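Local coordinates for DNA polymerase III subunit beta (Deinococcus radiodurans, PDB 4TRT), which probably tethers DNA polymerases and other proteins to DNA as a ring-shaped sliding clamp, so conferring processivity on replication, at residues Glu19-Ser24 and Ile52-Phe57; Arg80-Glu85 and Ser103-Gln108. One frame throughout, in Å; residues are numbered along the deposited sequence.

Contact 1. Residues Glu19-Ser24 and Ile52-Phe57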
loop_
_atom_site.group_PDB
_atom_site.type_symbol
_atom_site.label_atom_id
_atom_site.label_comp_id
_atom_site.label_asym_id
_atom_site.label_seq_id
_atom_site.Cartn_x
_atom_site.Cartn_y
_atom_site.Cartn_z
ATOM N N GLU A 19 14.392 3.450 12.878
ATOM C CA GLU A 19 14.504 3.578 11.433
ATOM C C GLU A 19 13.482 4.551 10.837
ATOM O O GLU A 19 13.722 5.112 9.771
ATOM C CB GLU A 19 14.446 2.214 10.735
ATOM C CG GLU A 19 13.065 1.680 10.434
ATOM C CD GLU A 19 13.096 0.382 9.640
ATOM O OE1 GLU A 19 12.232 -0.472 9.889
ATOM O OE2 GLU A 19 13.965 0.206 8.764
ATOM N N ARG A 20 12.362 4.770 11.514
ATOM C CA ARG A 20 11.414 5.778 11.037
ATOM C C ARG A 20 11.883 7.219 11.295
ATOM O O ARG A 20 11.484 8.106 10.565
ATOM C CB ARG A 20 9.996 5.554 11.567
ATOM C CG ARG A 20 9.232 4.481 10.793
ATOM C CD ARG A 20 7.864 4.262 11.403
ATOM N NE ARG A 20 7.960 4.077 12.855
ATOM C CZ ARG A 20 6.921 3.909 13.666
ATOM N NH1 ARG A 20 5.685 3.846 13.178
ATOM N NH2 ARG A 20 7.129 3.785 14.972
ATOM N N VAL A 21 12.744 7.427 12.294
ATOM C CA VAL A 21 13.330 8.748 12.612
ATOM C C VAL A 21 14.634 9.018 11.846
ATOM O O VAL A 21 14.800 10.073 11.217
ATOM C CB VAL A 21 13.602 8.855 14.126
ATOM C CG1 VAL A 21 14.372 10.126 14.469
ATOM C CG2 VAL A 21 12.291 8.791 14.896
ATOM N N ILE A 22 15.564 8.065 11.904
ATOM C CA ILE A 22 16.861 8.225 11.254
ATOM C C ILE A 22 16.641 8.310 9.740
ATOM O O ILE A 22 15.933 7.465 9.177
ATOM C CB ILE A 22 17.820 7.068 11.623
ATOM C CG1 ILE A 22 18.062 7.059 13.130
ATOM C CG2 ILE A 22 19.142 7.200 10.882
ATOM C CD1 ILE A 22 18.838 5.877 13.680
ATOM N N PRO A 23 17.238 9.324 9.068
ATOM C CA PRO A 23 17.144 9.386 7.605
ATOM C C PRO A 23 17.836 8.220 6.912
ATOM O O PRO A 23 18.842 7.707 7.412
ATOM C CB PRO A 23 17.843 10.725 7.245
ATOM C CG PRO A 23 17.918 11.496 8.513
ATOM C CD PRO A 23 17.943 10.494 9.630
ATOM N N SER A 24 17.286 7.777 5.787
ATOM C CA SER A 24 17.914 6.721 4.989
ATOM C C SER A 24 18.949 7.300 4.021
ATOM O O SER A 24 19.813 6.580 3.554
ATOM C CB SER A 24 16.852 5.925 4.210
ATOM O OG SER A 24 16.012 6.815 3.486
ATOM N N ILE A 52 14.467 15.833 15.940
ATOM C CA ILE A 52 14.312 15.071 17.177
ATOM C C ILE A 52 15.477 14.117 17.388
ATOM O O ILE A 52 16.132 13.728 16.441
ATOM C CB ILE A 52 12.953 14.329 17.262
ATOM C CG1 ILE A 52 12.855 13.180 16.261
ATOM C CG2 ILE A 52 11.789 15.295 17.092
ATOM C CD1 ILE A 52 11.831 12.134 16.663
ATOM N N ASP A 53 15.725 13.757 18.647
ATOM C CA ASP A 53 16.614 12.654 18.997
ATOM C C ASP A 53 15.760 11.586 19.625
ATOM O O ASP A 53 14.818 11.891 20.349
ATOM C CB ASP A 53 17.679 13.046 20.031
ATOM C CG ASP A 53 18.390 14.336 19.695
ATOM O OD1 ASP A 53 18.664 14.566 18.505
ATOM O OD2 ASP A 53 18.687 15.108 20.636
ATOM N N LEU A 54 16.125 10.335 19.386
ATOM C CA LEU A 54 15.379 9.205 19.911
ATOM C C LEU A 54 16.336 8.153 20.437
ATOM O O LEU A 54 17.377 7.883 19.826
ATOM C CB LEU A 54 14.504 8.622 18.805
ATOM C CG LEU A 54 13.581 7.460 19.135
ATOM C CD1 LEU A 54 12.500 7.893 20.122
ATOM C CD2 LEU A 54 12.986 6.921 17.847
ATOM N N SER A 55 15.963 7.561 21.565
ATOM C CA SER A 55 16.715 6.501 22.199
ATOM C C SER A 55 15.743 5.414 22.613
ATOM O O SER A 55 14.677 5.717 23.149
ATOM C CB SER A 55 17.415 7.045 23.432
ATOM O OG SER A 55 18.328 6.109 23.918
ATOM N N CYS A 56 16.101 4.161 22.365
ATOM C CA CYS A 56 15.281 3.030 22.784
ATOM C C CYS A 56 16.153 1.992 23.462
ATOM O O CYS A 56 17.188 1.584 22.923
ATOM C CB CYS A 56 14.562 2.388 21.601
ATOM S SG CYS A 56 13.300 1.206 22.144
ATOM N N PHE A 57 15.716 1.548 24.634
ATOM C CA PHE A 57 16.421 0.506 25.367
ATOM C C PHE A 57 15.887 -0.881 24.992
ATOM O O PHE A 57 14.678 -1.106 24.987
ATOM C CB PHE A 57 16.272 0.724 26.866
ATOM C CG PHE A 57 16.940 -0.335 27.703
ATOM C CD1 PHE A 57 18.315 -0.323 27.886
ATOM C CD2 PHE A 57 16.195 -1.326 28.328
ATOM C CE1 PHE A 57 18.940 -1.288 28.665
ATOM C CE2 PHE A 57 16.813 -2.292 29.112
ATOM C CZ PHE A 57 18.188 -2.271 29.276
#

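Contact 2. Residues Arg80-Glu85 and Ser103-Gln108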
loop_
_atom_site.group_PDB
_atom_site.type_symbol
_atom_site.label_atom_id
_atom_site.label_comp_id
_atom_site.label_asym_id
_atom_site.label_seq_id
_atom_site.Cartn_x
_atom_site.Cartn_y
_atom_site.Cartn_z
ATOM N N ARG A 80 15.109 -7.863 10.778
ATOM C CA ARG A 80 13.767 -8.242 10.371
ATOM C C ARG A 80 13.728 -9.536 9.569
ATOM O O ARG A 80 12.847 -10.352 9.789
ATOM C CB ARG A 80 13.176 -7.099 9.569
ATOM C CG ARG A 80 11.831 -7.329 8.897
ATOM C CD ARG A 80 11.426 -6.102 8.094
ATOM N NE ARG A 80 11.732 -4.878 8.817
ATOM C CZ ARG A 80 12.441 -3.844 8.358
ATOM N NH1 ARG A 80 12.935 -3.812 7.126
ATOM N NH2 ARG A 80 12.634 -2.802 9.149
ATOM N N ASN A 81 14.696 -9.723 8.671
ATOM C CA ASN A 81 14.732 -10.882 7.789
ATOM C C ASN A 81 15.258 -12.159 8.443
ATOM O O ASN A 81 15.194 -13.228 7.844
ATOM C CB ASN A 81 15.591 -10.572 6.546
ATOM C CG ASN A 81 14.944 -9.562 5.612
ATOM O OD1 ASN A 81 13.728 -9.350 5.652
ATOM N ND2 ASN A 81 15.755 -8.941 4.745
ATOM N N LEU A 82 15.813 -12.054 9.644
ATOM C CA LEU A 82 16.345 -13.220 10.319
ATOM C C LEU A 82 15.203 -14.189 10.651
ATOM O O LEU A 82 14.083 -13.776 10.970
ATOM C CB LEU A 82 17.092 -12.850 11.588
ATOM C CG LEU A 82 18.442 -12.185 11.477
ATOM C CD1 LEU A 82 18.883 -11.840 12.890
ATOM C CD2 LEU A 82 19.486 -13.073 10.817
ATOM N N GLY A 83 15.502 -15.470 10.537
ATOM C CA GLY A 83 14.521 -16.522 10.776
ATOM C C GLY A 83 14.243 -16.789 12.243
ATOM O O GLY A 83 13.073 -16.826 12.660
ATOM N N GLY A 84 15.290 -16.976 13.040
ATOM C CA GLY A 84 15.107 -17.463 14.418
ATOM C C GLY A 84 14.521 -16.415 15.349
ATOM O O GLY A 84 14.239 -15.293 14.923
ATOM N N GLU A 85 14.327 -16.774 16.619
ATOM C CA GLU A 85 13.812 -15.830 17.621
ATOM C C GLU A 85 14.889 -15.196 18.501
ATOM O O GLU A 85 14.611 -14.212 19.173
ATOM C CB GLU A 85 12.740 -16.481 18.493
ATOM C CG GLU A 85 11.446 -16.771 17.745
ATOM C CD GLU A 85 10.869 -15.586 16.954
ATOM O OE1 GLU A 85 11.150 -14.395 17.258
ATOM O OE2 GLU A 85 10.120 -15.861 15.993
ATOM N N SER A 103 21.989 -18.427 9.867
ATOM C CA SER A 103 22.244 -17.102 9.318
ATOM C C SER A 103 23.427 -16.437 10.018
ATOM O O SER A 103 23.479 -16.391 11.245
ATOM C CB SER A 103 21.024 -16.181 9.496
ATOM O OG SER A 103 19.957 -16.579 8.664
ATOM N N ASP A 104 24.343 -15.888 9.233
ATOM C CA ASP A 104 25.515 -15.170 9.760
ATOM C C ASP A 104 25.736 -13.952 8.879
ATOM O O ASP A 104 26.121 -14.102 7.730
ATOM C CB ASP A 104 26.747 -16.091 9.723
ATOM C CG ASP A 104 27.969 -15.495 10.416
ATOM O OD1 ASP A 104 27.950 -14.321 10.852
ATOM O OD2 ASP A 104 28.983 -16.216 10.508
ATOM N N PHE A 105 25.439 -12.766 9.409
ATOM C CA PHE A 105 25.531 -11.520 8.666
ATOM C C PHE A 105 26.655 -10.685 9.279
ATOM O O PHE A 105 26.826 -10.686 10.485
ATOM C CB PHE A 105 24.181 -10.769 8.715
ATOM C CG PHE A 105 23.144 -11.342 7.795
ATOM C CD1 PHE A 105 22.540 -12.553 8.074
ATOM C CD2 PHE A 105 22.797 -10.685 6.632
ATOM C CE1 PHE A 105 21.607 -13.103 7.197
ATOM C CE2 PHE A 105 21.851 -11.206 5.774
ATOM C CZ PHE A 105 21.274 -12.426 6.044
ATOM N N LYS A 106 27.432 -10.005 8.444
ATOM C CA LYS A 106 28.478 -9.089 8.903
ATOM C C LYS A 106 28.188 -7.707 8.360
ATOM O O LYS A 106 28.022 -7.560 7.158
ATOM C CB LYS A 106 29.871 -9.493 8.382
ATOM C CG LYS A 106 30.253 -10.953 8.495
ATOM C CD LYS A 106 30.357 -11.440 9.920
ATOM C CE LYS A 106 31.055 -12.795 9.951
ATOM N NZ LYS A 106 30.776 -13.540 11.203
ATOM N N LEU A 107 28.136 -6.701 9.230
ATOM C CA LEU A 107 28.029 -5.303 8.809
ATOM C C LEU A 107 29.300 -4.531 9.176
ATOM O O LEU A 107 29.795 -4.633 10.304
ATOM C CB LEU A 107 26.868 -4.592 9.508
ATOM C CG LEU A 107 25.422 -4.850 9.143
ATOM C CD1 LEU A 107 25.083 -6.273 9.556
ATOM C CD2 LEU A 107 24.528 -3.845 9.863
ATOM N N GLN A 108 29.816 -3.758 8.223
ATOM C CA GLN A 108 30.877 -2.808 8.517
ATOM C C GLN A 108 30.351 -1.716 9.436
ATOM O O GLN A 108 29.296 -1.153 9.181
ATOM C CB GLN A 108 31.408 -2.180 7.227
ATOM C CG GLN A 108 32.281 -3.136 6.436
ATOM C CD GLN A 108 33.556 -3.537 7.162
ATOM O OE1 GLN A 108 34.419 -2.704 7.469
ATOM N NE2 GLN A 108 33.682 -4.830 7.435
#

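Contact 1. Residues Glu19-Ser24 and Ile52-Phe57
Val-21, in the last turn of helix 8-21, meets Ile-52 and Leu-54 of strand 52-59 with both of its methyl groups, as a helix packs on a sheet in the N-terminal domain of a beta sliding clamp. CG2 of Val-21 is the more closely fitted methyl: it lies 3.6 Å from Leu-54 CD2 and 3.8 Å from Ile-52 CD1, and therefore bridges two side chains that share one face of the strand. CG1 turns to Ile-52 alone, with Val-21 CG1 to Ile-52 CG1 at 3.9 Å. With CG1 anti to the backbone N (chi1 173°), that methyl lies against Ile-52 and CG2 is left to reach Leu-54 and Ile-52 together. Ile-52 meets it through a first torsion that sets CG1 between the backbone N and the carbonyl carbon (chi1 69°), which swings CD1 toward the helix although the side chain does not start out in that direction. All three residues are buried, and the contact between the two segments is apolar, made by methyl and methylene groups. Cut back to an alanine, this position would lose both methyls, which would probably leave Ile-52 CD1 and Leu-54 CD2 facing a gap between helix and sheet.

Further out, strand 224-229 supports the same face: Met-226 touches both Ile-52 and Leu-54, while Val-224 touches Leu-54 and Leu-228 touches Ile-52. Because that strand belongs to the central domain, the sheet under Val-21 runs through the junction of two domains. Backbone bonds from Leu-54 to Gly-47 and from Ser-55 to Lys-225 hold strand 52-59 between its two neighbours. On its other face the Asp-53 carboxylate is divided, OD1 bonding to Thr-48 OG1 and OD2 to Asn-227 ND2.

Contact 2. Residues Arg80-Glu85 and Ser103-Gln108
Lys-106 NZ is gripped by Asp-104 and by Ser-97 OG on one face of strand 103-108, while Ser-103 and Phe-105 meet Leu-82 on the other. Its salt bridge to Asp-104 OD1 measures 3.0 Å and arrives on the syn side, 17° out of the carboxylate plane; the second bond, from Lys-106 NZ to Asp-104 OD2 at 3.3 Å, is weak. Side chains alternate along the strand, Asp-104 and Lys-106 to one side, Ser-103 and Phe-105 to the other, where Leu-82, just past the end of helix 72-81, meets them. A single methyl does the touching: Leu-82 CD2 lies 3.7 Å from Ser-103 CB and 4.1 Å from Phe-105 CD1. It approaches the phenyl ring obliquely, and the leucine and phenylalanine side chains run antiparallel, one alongside the other. Ser-103 CB itself sits in the plane of the Phe-105 ring, at its edge. With CG anti to its carbonyl carbon (chi1 -77°), Phe-105 also reaches Ile-78 of helix 72-81.

In the head-to-tail dimer of the sliding clamp, this is where the two subunits join: residues Ser-103 to Lys-106 form an antiparallel ladder with a strand of the second subunit, so that the sheet continues across the interface. Asn-81 O accepts a hydrogen bond from Arg-263 NE of that subunit. Behind Leu-82 the loop is fastened within its own chain, Lys-8 NZ donating to the carbonyl oxygens of Leu-82 and Gly-84. Ser-103 OG makes a weak bond to Asp-298 OD1 of the second subunit, and lies 4.1 Å from Leu-82 CD2.

Overall arrangement
Contacts 1 and 2 follow one another along the chain inside the N-terminal domain, their centres about 21 Å apart. Their positions differ: contact 1 is centred about 16 Å from the centre of the chain, at the junction with the central domain, whereas contact 2 lies about 32 Å out, at the interface with the second subunit. Different sheets supply their strands, but their helices, 8-21 and 72-81, are neighbours. Arg-80 NH2 and Glu-19 OE1 form a salt bridge between the contacts; the modelled 2.5 Å is doubtfully short and carries little weight. Glu-19 also packs on Ala-76. Helix 72-81 touches contact 1 through Ala-72 on Ile-22 and reaches contact 2 at its other end.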